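Local structure of flavin-dependent thymidylate synthase (Thermus thermophilus, 6J61) at residues F68-P73 against R194-A199; H179-R184 against L210-F215. The protein probably catalyses the reductive methylation of dUMP to dTMP, using methylenetetrahydrofolate as methyl donor and NADPH with FAD as reductant, as a homotetramer. All coordinates share one frame; numbering follows the deposited sequence.

Interaction 1: residues F68-P73 against R194-A199; sequences FHVKAP and RQYARA
Strand 68-73 and the helical segment 194-199 run nearly antiparallel, 165° between their directions and 11.0 Å between their axes, and Ala72 and Tyr196 form the nearest pair of CA atoms at 8.6 Å. A single aromatic side chain spans that gap. Tyr196 reaches over from the helix and its OH donates a hydrogen bond of 2.6 Å to the backbone O of Lys71. The hydroxyl arrives in the carbonyl plane, on a lone pair, with a C=O...donor angle of 137°, and the carbonyl oxygen lies at the ring's edge. With CG of Tyr196 anti to its own carbonyl carbon (chi1 -85°), the ring is thrown forward from the helix onto the strand. Three small apolar groups then meet it obliquely. The methyl CB of Ala72 lies 3.4 Å from CZ of Tyr196, while CG1 of Val70, on the same side of the strand, approaches CE1 of Tyr196 at 3.9 Å. CD of Pro73 comes within 3.8 Å of OH of Tyr196.

Here a helix is laid against an antiparallel sheet of the ThyX fold: strand 65-73 is an inner strand, flanked by strands 13-21 and 165-173, and alternate residues face helix 191-207. Val15, on strand 13-21, and Tyr165, on strand 165-173, also touch Tyr196, which is buried. A phenylalanine here would probably leave the Lys71 carbonyl without its hydroxyl partner and remove the contacts of that oxygen with Ala72 and Pro73, so that the ring is no longer pinned to the strand.

Lys71 starts its side chain away from the helix, and its NZ forms a salt bridge with Glu101. Within the helix, Arg198 NE donates to Gln195 OE1 over 3.1 Å.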
ATOM      1  N   PHE A  68      -0.564 -18.565  -3.461  1.00 33.47           N
ATOM      2  CA  PHE A  68      -0.160 -19.825  -2.849  1.00 35.09           C
ATOM      3  C   PHE A  68      -0.986 -20.258  -1.640  1.00 35.71           C
ATOM      4  O   PHE A  68      -1.669 -19.454  -1.004  1.00 35.62           O
ATOM      5  CB  PHE A  68       1.310 -19.769  -2.401  1.00 35.47           C
ATOM      6  CG  PHE A  68       2.285 -19.427  -3.501  1.00 36.95           C
ATOM      7  CD1 PHE A  68       2.494 -18.105  -3.880  1.00 35.62           C
ATOM      8  CD2 PHE A  68       3.024 -20.427  -4.130  1.00 36.33           C
ATOM      9  CE1 PHE A  68       3.426 -17.784  -4.863  1.00 36.68           C
ATOM     10  CE2 PHE A  68       3.960 -20.106  -5.117  1.00 36.42           C
ATOM     11  CZ  PHE A  68       4.159 -18.781  -5.480  1.00 33.23           C
ATOM     12  N   HIS A  69      -0.891 -21.550  -1.341  1.00 36.02           N
ATOM     13  CA  HIS A  69      -1.544 -22.177  -0.200  1.00 35.62           C
ATOM     14  C   HIS A  69      -0.323 -22.593   0.619  1.00 36.09           C
ATOM     15  O   HIS A  69       0.440 -23.476   0.213  1.00 36.73           O
ATOM     16  CB  HIS A  69      -2.343 -23.402  -0.662  1.00 38.74           C
ATOM     17  CG  HIS A  69      -3.029 -24.145   0.446  1.00 42.71           C
ATOM     18  ND1 HIS A  69      -3.784 -25.277   0.224  1.00 42.80           N
ATOM     19  CD2 HIS A  69      -3.071 -23.925   1.782  1.00 44.07           C
ATOM     20  CE1 HIS A  69      -4.260 -25.720   1.373  1.00 44.26           C
ATOM     21  NE2 HIS A  69      -3.842 -24.918   2.335  1.00 43.85           N
ATOM     22  N   VAL A  70      -0.115 -21.934   1.752  1.00 35.05           N
ATOM     23  CA  VAL A  70       1.047 -22.216   2.584  1.00 33.78           C
ATOM     24  C   VAL A  70       0.682 -22.716   3.974  1.00 35.13           C
ATOM     25  O   VAL A  70      -0.227 -22.199   4.624  1.00 36.79           O
ATOM     26  CB  VAL A  70       1.926 -20.942   2.755  1.00 33.26           C
ATOM     27  CG1 VAL A  70       3.262 -21.294   3.434  1.00 30.03           C
ATOM     28  CG2 VAL A  70       2.144 -20.274   1.404  1.00 30.63           C
ATOM     29  N   LYS A  71       1.414 -23.725   4.428  1.00 35.39           N
ATOM     30  CA  LYS A  71       1.220 -24.303   5.753  1.00 35.11           C
ATOM     31  C   LYS A  71       2.567 -24.103   6.443  1.00 33.99           C
ATOM     32  O   LYS A  71       3.599 -24.563   5.946  1.00 32.58           O
ATOM     33  CB  LYS A  71       0.891 -25.798   5.625  1.00 37.36           C
ATOM     34  CG  LYS A  71       0.594 -26.497   6.939  1.00 38.05           C
ATOM     35  CD  LYS A  71       0.218 -27.953   6.732  1.00 37.89           C
ATOM     36  CE  LYS A  71      -0.098 -28.605   8.072  1.00 40.31           C
ATOM     37  NZ  LYS A  71      -0.277 -30.081   7.976  1.00 41.90           N
ATOM     38  N   ALA A  72       2.564 -23.409   7.574  1.00 34.08           N
ATOM     39  CA  ALA A  72       3.809 -23.145   8.274  1.00 34.18           C
ATOM     40  C   ALA A  72       3.633 -22.820   9.738  1.00 34.36           C
ATOM     41  O   ALA A  72       2.543 -22.504  10.193  1.00 33.56           O
ATOM     42  CB  ALA A  72       4.543 -21.995   7.591  1.00 35.17           C
ATOM     43  N   PRO A  73       4.732 -22.887  10.505  1.00 35.94           N
ATOM     44  CA  PRO A  73       4.696 -22.589  11.939  1.00 35.73           C
ATOM     45  C   PRO A  73       4.331 -21.112  12.121  1.00 38.05           C
ATOM     46  O   PRO A  73       4.720 -20.260  11.317  1.00 40.52           O
ATOM     47  CB  PRO A  73       6.123 -22.893  12.388  1.00 33.24           C
ATOM     48  CG  PRO A  73       6.575 -23.916  11.407  1.00 34.38           C
ATOM     49  CD  PRO A  73       6.059 -23.387  10.108  1.00 33.17           C
ATOM     50  N   ARG A 194      13.659 -19.203   5.222  1.00 34.06           N
ATOM     51  CA  ARG A 194      14.494 -19.265   4.025  1.00 35.96           C
ATOM     52  C   ARG A 194      14.045 -20.453   3.180  1.00 35.10           C
ATOM     53  O   ARG A 194      13.892 -20.339   1.966  1.00 33.81           O
ATOM     54  CB  ARG A 194      15.977 -19.437   4.370  1.00 37.51           C
ATOM     55  CG  ARG A 194      16.588 -18.275   5.106  1.00 40.37           C
ATOM     56  CD  ARG A 194      17.948 -17.927   4.519  1.00 44.71           C
ATOM     57  NE  ARG A 194      18.889 -19.034   4.582  1.00 45.46           N
ATOM     58  CZ  ARG A 194      19.429 -19.476   5.709  1.00 47.29           C
ATOM     59  NH1 ARG A 194      19.118 -18.901   6.860  1.00 47.02           N
ATOM     60  NH2 ARG A 194      20.287 -20.487   5.684  1.00 50.86           N
ATOM     61  N   GLN A 195      13.827 -21.591   3.842  1.00 34.96           N
ATOM     62  CA  GLN A 195      13.410 -22.812   3.166  1.00 34.81           C
ATOM     63  C   GLN A 195      12.102 -22.589   2.432  1.00 34.02           C
ATOM     64  O   GLN A 195      11.922 -23.086   1.327  1.00 36.92           O
ATOM     65  CB  GLN A 195      13.271 -23.973   4.167  1.00 34.91           C
ATOM     66  CG  GLN A 195      14.515 -24.224   5.025  1.00 36.74           C
ATOM     67  CD  GLN A 195      15.822 -23.975   4.268  1.00 40.51           C
ATOM     68  OE1 GLN A 195      16.078 -24.580   3.226  1.00 41.03           O
ATOM     69  NE2 GLN A 195      16.648 -23.066   4.790  1.00 40.86           N
ATOM     70  N   TYR A 196      11.188 -21.838   3.032  1.00 32.67           N
ATOM     71  CA  TYR A 196       9.918 -21.560   2.369  1.00 33.65           C
ATOM     72  C   TYR A 196      10.160 -20.684   1.147  1.00 32.93           C
ATOM     73  O   TYR A 196       9.520 -20.848   0.117  1.00 33.17           O
ATOM     74  CB  TYR A 196       8.940 -20.867   3.330  1.00 33.52           C
ATOM     75  CG  TYR A 196       8.172 -21.832   4.194  1.00 32.47           C
ATOM     76  CD1 TYR A 196       7.013 -22.458   3.715  1.00 31.76           C
ATOM     77  CD2 TYR A 196       8.619 -22.155   5.480  1.00 30.72           C
ATOM     78  CE1 TYR A 196       6.318 -23.387   4.499  1.00 29.42           C
ATOM     79  CE2 TYR A 196       7.934 -23.073   6.268  1.00 27.88           C
ATOM     80  CZ  TYR A 196       6.790 -23.687   5.770  1.00 28.73           C
ATOM     81  OH  TYR A 196       6.143 -24.628   6.531  1.00 31.70           O
ATOM     82  N   ALA A 197      11.089 -19.747   1.264  1.00 34.16           N
ATOM     83  CA  ALA A 197      11.404 -18.868   0.143  1.00 35.03           C
ATOM     84  C   ALA A 197      12.043 -19.689  -0.992  1.00 35.16           C
ATOM     85  O   ALA A 197      11.837 -19.402  -2.173  1.00 33.55           O
ATOM     86  CB  ALA A 197      12.344 -17.739   0.614  1.00 32.77           C
ATOM     87  N   ARG A 198      12.814 -20.714  -0.632  1.00 36.86           N
ATOM     88  CA  ARG A 198      13.452 -21.566  -1.633  1.00 39.56           C
ATOM     89  C   ARG A 198      12.366 -22.293  -2.434  1.00 38.24           C
ATOM     90  O   ARG A 198      12.404 -22.355  -3.667  1.00 37.67           O
ATOM     91  CB  ARG A 198      14.385 -22.595  -0.974  1.00 41.80           C
ATOM     92  CG  ARG A 198      15.648 -22.014  -0.345  1.00 47.15           C
ATOM     93  CD  ARG A 198      16.811 -23.008  -0.470  1.00 54.52           C
ATOM     94  NE  ARG A 198      17.466 -23.311   0.809  1.00 62.02           N
ATOM     95  CZ  ARG A 198      18.466 -22.609   1.345  1.00 64.54           C
ATOM     96  NH1 ARG A 198      18.955 -21.542   0.716  1.00 63.63           N
ATOM     97  NH2 ARG A 198      18.981 -22.978   2.517  1.00 64.07           N
ATOM     98  N   ALA A 199      11.394 -22.838  -1.717  1.00 36.66           N
ATOM     99  CA  ALA A 199      10.293 -23.535  -2.352  1.00 35.39           C
ATOM    100  C   ALA A 199       9.627 -22.611  -3.373  1.00 35.20           C
ATOM    101  O   ALA A 199       9.433 -22.971  -4.536  1.00 33.65           O
ATOM    102  CB  ALA A 199       9.290 -23.960  -1.296  1.00 35.08           C
TER

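Interaction 2: residues H179-R184 against L210-F215. With FAD (flavin-adenine dinucleotide), chain N; PO4 (phosphate ion), chain F.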
ATOM      1  N   HIS A 179      10.906  -9.175  -4.311  1.00 33.19           N
ATOM      2  CA  HIS A 179      11.355  -8.432  -3.147  1.00 34.62           C
ATOM      3  C   HIS A 179      11.408  -9.412  -1.967  1.00 34.05           C
ATOM      4  O   HIS A 179      12.408  -9.506  -1.255  1.00 33.01           O
ATOM      5  CB  HIS A 179      10.366  -7.306  -2.853  1.00 36.90           C
ATOM      6  CG  HIS A 179      10.749  -6.445  -1.691  1.00 42.71           C
ATOM      7  ND1 HIS A 179      11.794  -5.547  -1.741  1.00 44.91           N
ATOM      8  CD2 HIS A 179      10.213  -6.328  -0.452  1.00 44.61           C
ATOM      9  CE1 HIS A 179      11.883  -4.913  -0.585  1.00 44.45           C
ATOM     10  NE2 HIS A 179      10.935  -5.367   0.214  1.00 45.28           N
ATOM     11  N   PHE A 180      10.315 -10.144  -1.783  1.00 33.94           N
ATOM     12  CA  PHE A 180      10.182 -11.133  -0.714  1.00 33.21           C
ATOM     13  C   PHE A 180      11.313 -12.156  -0.761  1.00 33.17           C
ATOM     14  O   PHE A 180      11.920 -12.498   0.261  1.00 34.29           O
ATOM     15  CB  PHE A 180       8.831 -11.853  -0.852  1.00 33.47           C
ATOM     16  CG  PHE A 180       8.660 -13.015   0.085  1.00 33.36           C
ATOM     17  CD1 PHE A 180       8.427 -12.810   1.433  1.00 33.58           C
ATOM     18  CD2 PHE A 180       8.746 -14.313  -0.384  1.00 32.78           C
ATOM     19  CE1 PHE A 180       8.282 -13.878   2.302  1.00 34.61           C
ATOM     20  CE2 PHE A 180       8.604 -15.385   0.478  1.00 34.64           C
ATOM     21  CZ  PHE A 180       8.369 -15.164   1.826  1.00 33.96           C
ATOM     22  N   LEU A 181      11.584 -12.649  -1.959  1.00 32.31           N
ATOM     23  CA  LEU A 181      12.618 -13.639  -2.162  1.00 31.99           C
ATOM     24  C   LEU A 181      14.009 -13.105  -1.865  1.00 33.33           C
ATOM     25  O   LEU A 181      14.812 -13.795  -1.250  1.00 34.43           O
ATOM     26  CB  LEU A 181      12.538 -14.158  -3.586  1.00 31.81           C
ATOM     27  CG  LEU A 181      11.276 -14.968  -3.873  1.00 31.52           C
ATOM     28  CD1 LEU A 181      11.227 -15.351  -5.357  1.00 34.13           C
ATOM     29  CD2 LEU A 181      11.277 -16.205  -3.004  1.00 30.91           C
ATOM     30  N   LYS A 182      14.284 -11.877  -2.302  1.00 34.23           N
ATOM     31  CA  LYS A 182      15.574 -11.241  -2.068  1.00 33.70           C
ATOM     32  C   LYS A 182      15.854 -11.140  -0.573  1.00 34.53           C
ATOM     33  O   LYS A 182      16.983 -11.350  -0.135  1.00 35.21           O
ATOM     34  CB  LYS A 182      15.593  -9.845  -2.697  1.00 35.02           C
ATOM     35  CG  LYS A 182      16.852  -9.026  -2.434  1.00 35.22           C
ATOM     36  CD  LYS A 182      18.108  -9.736  -2.930  1.00 42.05           C
ATOM     37  CE  LYS A 182      19.395  -8.987  -2.530  1.00 44.61           C
ATOM     38  NZ  LYS A 182      20.645  -9.755  -2.837  1.00 44.75           N
ATOM     39  N   LEU A 183      14.826 -10.829   0.210  1.00 34.78           N
ATOM     40  CA  LEU A 183      14.975 -10.710   1.656  1.00 36.05           C
ATOM     41  C   LEU A 183      14.964 -12.039   2.404  1.00 36.73           C
ATOM     42  O   LEU A 183      15.779 -12.257   3.292  1.00 36.52           O
ATOM     43  CB  LEU A 183      13.880  -9.814   2.229  1.00 36.96           C
ATOM     44  CG  LEU A 183      14.041  -8.322   1.933  1.00 40.83           C
ATOM     45  CD1 LEU A 183      12.753  -7.584   2.280  1.00 39.23           C
ATOM     46  CD2 LEU A 183      15.231  -7.776   2.719  1.00 38.97           C
ATOM     47  N   ARG A 184      14.051 -12.931   2.043  1.00 37.58           N
ATOM     48  CA  ARG A 184      13.952 -14.206   2.729  1.00 37.13           C
ATOM     49  C   ARG A 184      14.905 -15.275   2.226  1.00 37.43           C
ATOM     50  O   ARG A 184      15.048 -16.338   2.840  1.00 38.03           O
ATOM     51  CB  ARG A 184      12.516 -14.696   2.669  1.00 37.81           C
ATOM     52  CG  ARG A 184      11.560 -13.685   3.243  1.00 38.12           C
ATOM     53  CD  ARG A 184      11.897 -13.360   4.692  1.00 37.06           C
ATOM     54  NE  ARG A 184      11.087 -12.249   5.169  1.00 37.04           N
ATOM     55  CZ  ARG A 184      11.124 -11.764   6.403  1.00 37.99           C
ATOM     56  NH1 ARG A 184      11.933 -12.297   7.300  1.00 36.66           N
ATOM     57  NH2 ARG A 184      10.357 -10.734   6.732  1.00 38.28           N
ATOM     58  N   LEU A 210      12.149 -16.333 -17.827  1.00 33.81           N
ATOM     59  CA  LEU A 210      12.890 -15.168 -18.302  1.00 34.90           C
ATOM     60  C   LEU A 210      13.029 -14.151 -17.169  1.00 35.07           C
ATOM     61  O   LEU A 210      14.137 -13.736 -16.823  1.00 34.42           O
ATOM     62  CB  LEU A 210      12.207 -14.522 -19.516  1.00 32.10           C
ATOM     63  CG  LEU A 210      12.144 -15.359 -20.798  1.00 31.32           C
ATOM     64  CD1 LEU A 210      11.672 -14.482 -21.949  1.00 28.24           C
ATOM     65  CD2 LEU A 210      13.517 -15.953 -21.108  1.00 28.02           C
ATOM     66  N   ALA A 211      11.900 -13.764 -16.583  1.00 34.14           N
ATOM     67  CA  ALA A 211      11.915 -12.805 -15.491  1.00 34.26           C
ATOM     68  C   ALA A 211      12.860 -13.301 -14.402  1.00 34.54           C
ATOM     69  O   ALA A 211      13.649 -12.533 -13.839  1.00 34.04           O
ATOM     70  CB  ALA A 211      10.522 -12.630 -14.930  1.00 32.14           C
ATOM     71  N   TRP A 212      12.780 -14.595 -14.114  1.00 33.99           N
ATOM     72  CA  TRP A 212      13.632 -15.164 -13.101  1.00 34.17           C
ATOM     73  C   TRP A 212      15.104 -15.059 -13.507  1.00 35.99           C
ATOM     74  O   TRP A 212      15.978 -14.838 -12.659  1.00 34.86           O
ATOM     75  CB  TRP A 212      13.262 -16.629 -12.838  1.00 32.61           C
ATOM     76  CG  TRP A 212      14.227 -17.255 -11.879  1.00 30.70           C
ATOM     77  CD1 TRP A 212      15.428 -17.828 -12.184  1.00 29.89           C
ATOM     78  CD2 TRP A 212      14.153 -17.224 -10.451  1.00 28.41           C
ATOM     79  NE1 TRP A 212      16.111 -18.142 -11.039  1.00 30.28           N
ATOM     80  CE2 TRP A 212      15.350 -17.783  -9.958  1.00 30.39           C
ATOM     81  CE3 TRP A 212      13.192 -16.773  -9.541  1.00 29.22           C
ATOM     82  CZ2 TRP A 212      15.614 -17.903  -8.592  1.00 31.07           C
ATOM     83  CZ3 TRP A 212      13.454 -16.892  -8.181  1.00 29.80           C
ATOM     84  CH2 TRP A 212      14.656 -17.452  -7.721  1.00 29.45           C
ATOM     85  N   ALA A 213      15.383 -15.229 -14.796  1.00 35.93           N
ATOM     86  CA  ALA A 213      16.760 -15.143 -15.254  1.00 36.57           C
ATOM     87  C   ALA A 213      17.288 -13.761 -14.906  1.00 36.17           C
ATOM     88  O   ALA A 213      18.376 -13.625 -14.355  1.00 40.13           O
ATOM     89  CB  ALA A 213      16.845 -15.374 -16.752  1.00 36.96           C
ATOM     90  N   ALA A 214      16.507 -12.742 -15.215  1.00 32.45           N
ATOM     91  CA  ALA A 214      16.905 -11.376 -14.928  1.00 32.49           C
ATOM     92  C   ALA A 214      17.076 -11.178 -13.421  1.00 33.45           C
ATOM     93  O   ALA A 214      18.067 -10.598 -12.962  1.00 33.97           O
ATOM     94  CB  ALA A 214      15.851 -10.400 -15.474  1.00 30.85           C
ATOM     95  N   PHE A 215      16.100 -11.652 -12.657  1.00 31.85           N
ATOM     96  CA  PHE A 215      16.151 -11.519 -11.209  1.00 32.14           C
ATOM     97  C   PHE A 215      17.417 -12.166 -10.642  1.00 33.38           C
ATOM     98  O   PHE A 215      18.113 -11.585  -9.822  1.00 34.53           O
ATOM     99  CB  PHE A 215      14.910 -12.160 -10.570  1.00 25.95           C
ATOM    100  CG  PHE A 215      14.889 -12.071  -9.080  1.00 22.46           C
ATOM    101  CD1 PHE A 215      14.695 -10.842  -8.447  1.00 21.24           C
ATOM    102  CD2 PHE A 215      15.123 -13.200  -8.298  1.00 20.92           C
ATOM    103  CE1 PHE A 215      14.744 -10.736  -7.049  1.00 19.71           C
ATOM    104  CE2 PHE A 215      15.172 -13.103  -6.891  1.00 20.01           C
ATOM    105  CZ  PHE A 215      14.986 -11.870  -6.273  1.00 18.82           C
TER
HETATM  106  PA  FAD N 301       6.593  -5.110   2.181  1.00 68.91           P
HETATM  107  O1A FAD N 301       5.857  -5.156   3.468  1.00 67.75           O
HETATM  108  O2A FAD N 301       5.947  -6.181   1.155  1.00 67.78           O
HETATM  109  O5B FAD N 301       6.454  -3.633   1.569  1.00 67.08           O
HETATM  110  C5B FAD N 301       7.304  -3.502   0.427  1.00 64.08           C
HETATM  111  C4B FAD N 301       7.448  -2.012   0.146  1.00 63.46           C
HETATM  112  O4B FAD N 301       6.145  -1.457  -0.142  1.00 64.98           O
HETATM  113  C3B FAD N 301       7.966  -1.275   1.370  1.00 62.68           C
HETATM  114  O3B FAD N 301       9.391  -1.239   1.450  1.00 61.09           O
HETATM  115  C2B FAD N 301       7.342   0.107   1.241  1.00 62.93           C
HETATM  116  O2B FAD N 301       8.184   0.958   0.453  1.00 64.13           O
HETATM  117  C1B FAD N 301       5.972  -0.179   0.570  1.00 64.38           C
HETATM  118  N9A FAD N 301       4.838  -0.266   1.541  1.00 65.76           N
HETATM  119  C8A FAD N 301       3.957  -1.314   1.671  1.00 66.32           C
HETATM  120  N7A FAD N 301       3.081  -1.073   2.607  1.00 66.46           N
HETATM  121  C5A FAD N 301       3.323   0.138   3.149  1.00 66.28           C
HETATM  122  C6A FAD N 301       2.720   0.922   4.179  1.00 66.30           C
HETATM  123  N6A FAD N 301       1.620   0.448   4.868  1.00 66.07           N
HETATM  124  N1A FAD N 301       3.243   2.136   4.469  1.00 65.60           N
HETATM  125  C2A FAD N 301       4.312   2.612   3.811  1.00 66.21           C
HETATM  126  N3A FAD N 301       4.912   1.910   2.836  1.00 65.71           N
HETATM  127  C4A FAD N 301       4.459   0.686   2.477  1.00 66.07           C
HETATM  128  N1  FAD N 301      10.985  -5.982  11.894  1.00 91.60           N
HETATM  129  C2  FAD N 301      10.687  -5.729  13.180  1.00 90.70           C
HETATM  130  O2  FAD N 301       9.536  -5.447  13.461  1.00 88.13           O
HETATM  131  N3  FAD N 301      11.605  -5.771  14.177  1.00 92.28           N
HETATM  132  C4  FAD N 301      12.931  -6.079  13.939  1.00 92.83           C
HETATM  133  O4  FAD N 301      13.745  -6.110  14.850  1.00 93.48           O
HETATM  134  C4X FAD N 301      13.331  -6.368  12.522  1.00 92.32           C
HETATM  135  N5  FAD N 301      14.579  -6.671  12.165  1.00 92.73           N
HETATM  136  C5X FAD N 301      14.920  -6.926  10.869  1.00 93.15           C
HETATM  137  C6  FAD N 301      16.283  -7.242  10.536  1.00 93.54           C
HETATM  138  C7  FAD N 301      16.646  -7.501   9.216  1.00 93.77           C
HETATM  139  C7M FAD N 301      18.096  -7.829   8.912  1.00 93.87           C
HETATM  140  C8  FAD N 301      15.662  -7.460   8.168  1.00 93.23           C
HETATM  141  C8M FAD N 301      16.039  -7.739   6.729  1.00 92.64           C
HETATM  142  C9  FAD N 301      14.321  -7.155   8.464  1.00 92.76           C
HETATM  143  C9A FAD N 301      13.915  -6.880   9.813  1.00 92.52           C
HETATM  144  N10 FAD N 301      12.557  -6.560  10.153  1.00 91.44           N
HETATM  145  C10 FAD N 301      12.240  -6.299  11.491  1.00 91.90           C
HETATM  146  C1' FAD N 301      11.476  -6.498   9.135  1.00 88.61           C
HETATM  147  C2' FAD N 301      11.478  -5.194   8.297  1.00 86.15           C
HETATM  148  O2' FAD N 301      11.432  -4.042   9.144  1.00 85.57           O
HETATM  149  C3' FAD N 301      10.267  -5.188   7.331  1.00 84.57           C
HETATM  150  O3' FAD N 301       9.042  -5.117   8.083  1.00 83.80           O
HETATM  151  C4' FAD N 301      10.256  -6.464   6.430  1.00 82.81           C
HETATM  152  O4' FAD N 301      11.585  -6.773   5.970  1.00 83.31           O
HETATM  153  C5' FAD N 301       9.348  -6.249   5.221  1.00 79.85           C
HETATM  154  O5' FAD N 301      10.047  -5.430   4.285  1.00 76.43           O
HETATM  155  P   FAD N 301       8.989  -4.537   3.459  1.00 74.20           P
HETATM  156  O1P FAD N 301       8.066  -3.828   4.392  1.00 74.06           O
HETATM  157  O2P FAD N 301       9.829  -3.480   2.600  1.00 74.21           O
HETATM  158  O3P FAD N 301       8.166  -5.537   2.424  1.00 72.34           O
HETATM  159  P   PO4 F 302      11.381 -10.479  11.293  1.00 74.42           P
HETATM  160  O1  PO4 F 302      12.371 -11.338  10.585  1.00 74.39           O
HETATM  161  O2  PO4 F 302      12.020  -9.874  12.490  1.00 75.57           O
HETATM  162  O3  PO4 F 302      10.220 -11.303  11.709  1.00 73.36           O
HETATM  163  O4  PO4 F 302      10.918  -9.403  10.386  1.00 74.91           O
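NE2 of His179 donates a hydrogen bond of 3.2 Å to the phosphate oxygen O2P of FAD, with an N-H...acceptor angle of 148° and the oxygen near the ring plane, at its edge. CG of His179 stands anti to the backbone N (chi1 -178°), which swings the imidazole off the helix toward the diphosphate. One turn on, CD1 of Leu183 rests 4.0 Å from O4' of FAD. Arg184 points its guanidinium at a bound phosphate ion, probably from the crystallisation liquor; NH1 of Arg184 meets O1 of the ion edge-on in a weak bond of 3.5 Å. NE of Arg184 is hydrogen-bonded to NE2 of His83, and CG of Arg184 lies above one face of the Phe180 ring, toward its rim.

Another side of helix 174-184 packs against helix 209-220, the two segments inclined at 42° with axes 12.6 Å apart. The contact between the two segments is mainly apolar, while NZ of Lys182 bonds the backbone O of Leu219 further along helix 209-220. Phe215 aims the end of its ring at the first helix: its CZ is 4.0 Å from the backbone N of Lys182, which sits at the ring edge, and 4.3 Å from CB of Leu181. Leu181 also extends its methyl CD1 to within 3.9 Å of CZ3 of Trp212, in the plane of the indole, the two side chains crossing at about a right angle. Phe178 stacks on Phe215.

One helix thus packs on its neighbour while presenting His179 and Leu183 to the cofactor in the FAD site of this ThyX enzyme, which is built from three subunits, with Arg184 as the predicted activator of dUMP.

Overall arrangement
Interactions 1 and 2 have centres 16 Å apart and meet through helices 174-184 and 191-207, which follow each other in the chain. Ala197 and Arg194 join them: CB of Ala197 lies 3.7 Å from CB of Arg184, O of Ala197 is 3.4 Å from CD2 of Leu181, and CG of Arg194 packs 3.4 Å from O of Arg184. Helix 191-207 therefore packs on the sheet in interaction 1 and on the cofactor-binding helix of interaction 2. The Tyr196 side chain is about 7 Å from that of Arg184 and about 4 Å from that of Trp80, both predicted to bind dUMP. FAD contacts belong to interaction 2; the side chain of Val70 stays about 12 Å from a bound FAD.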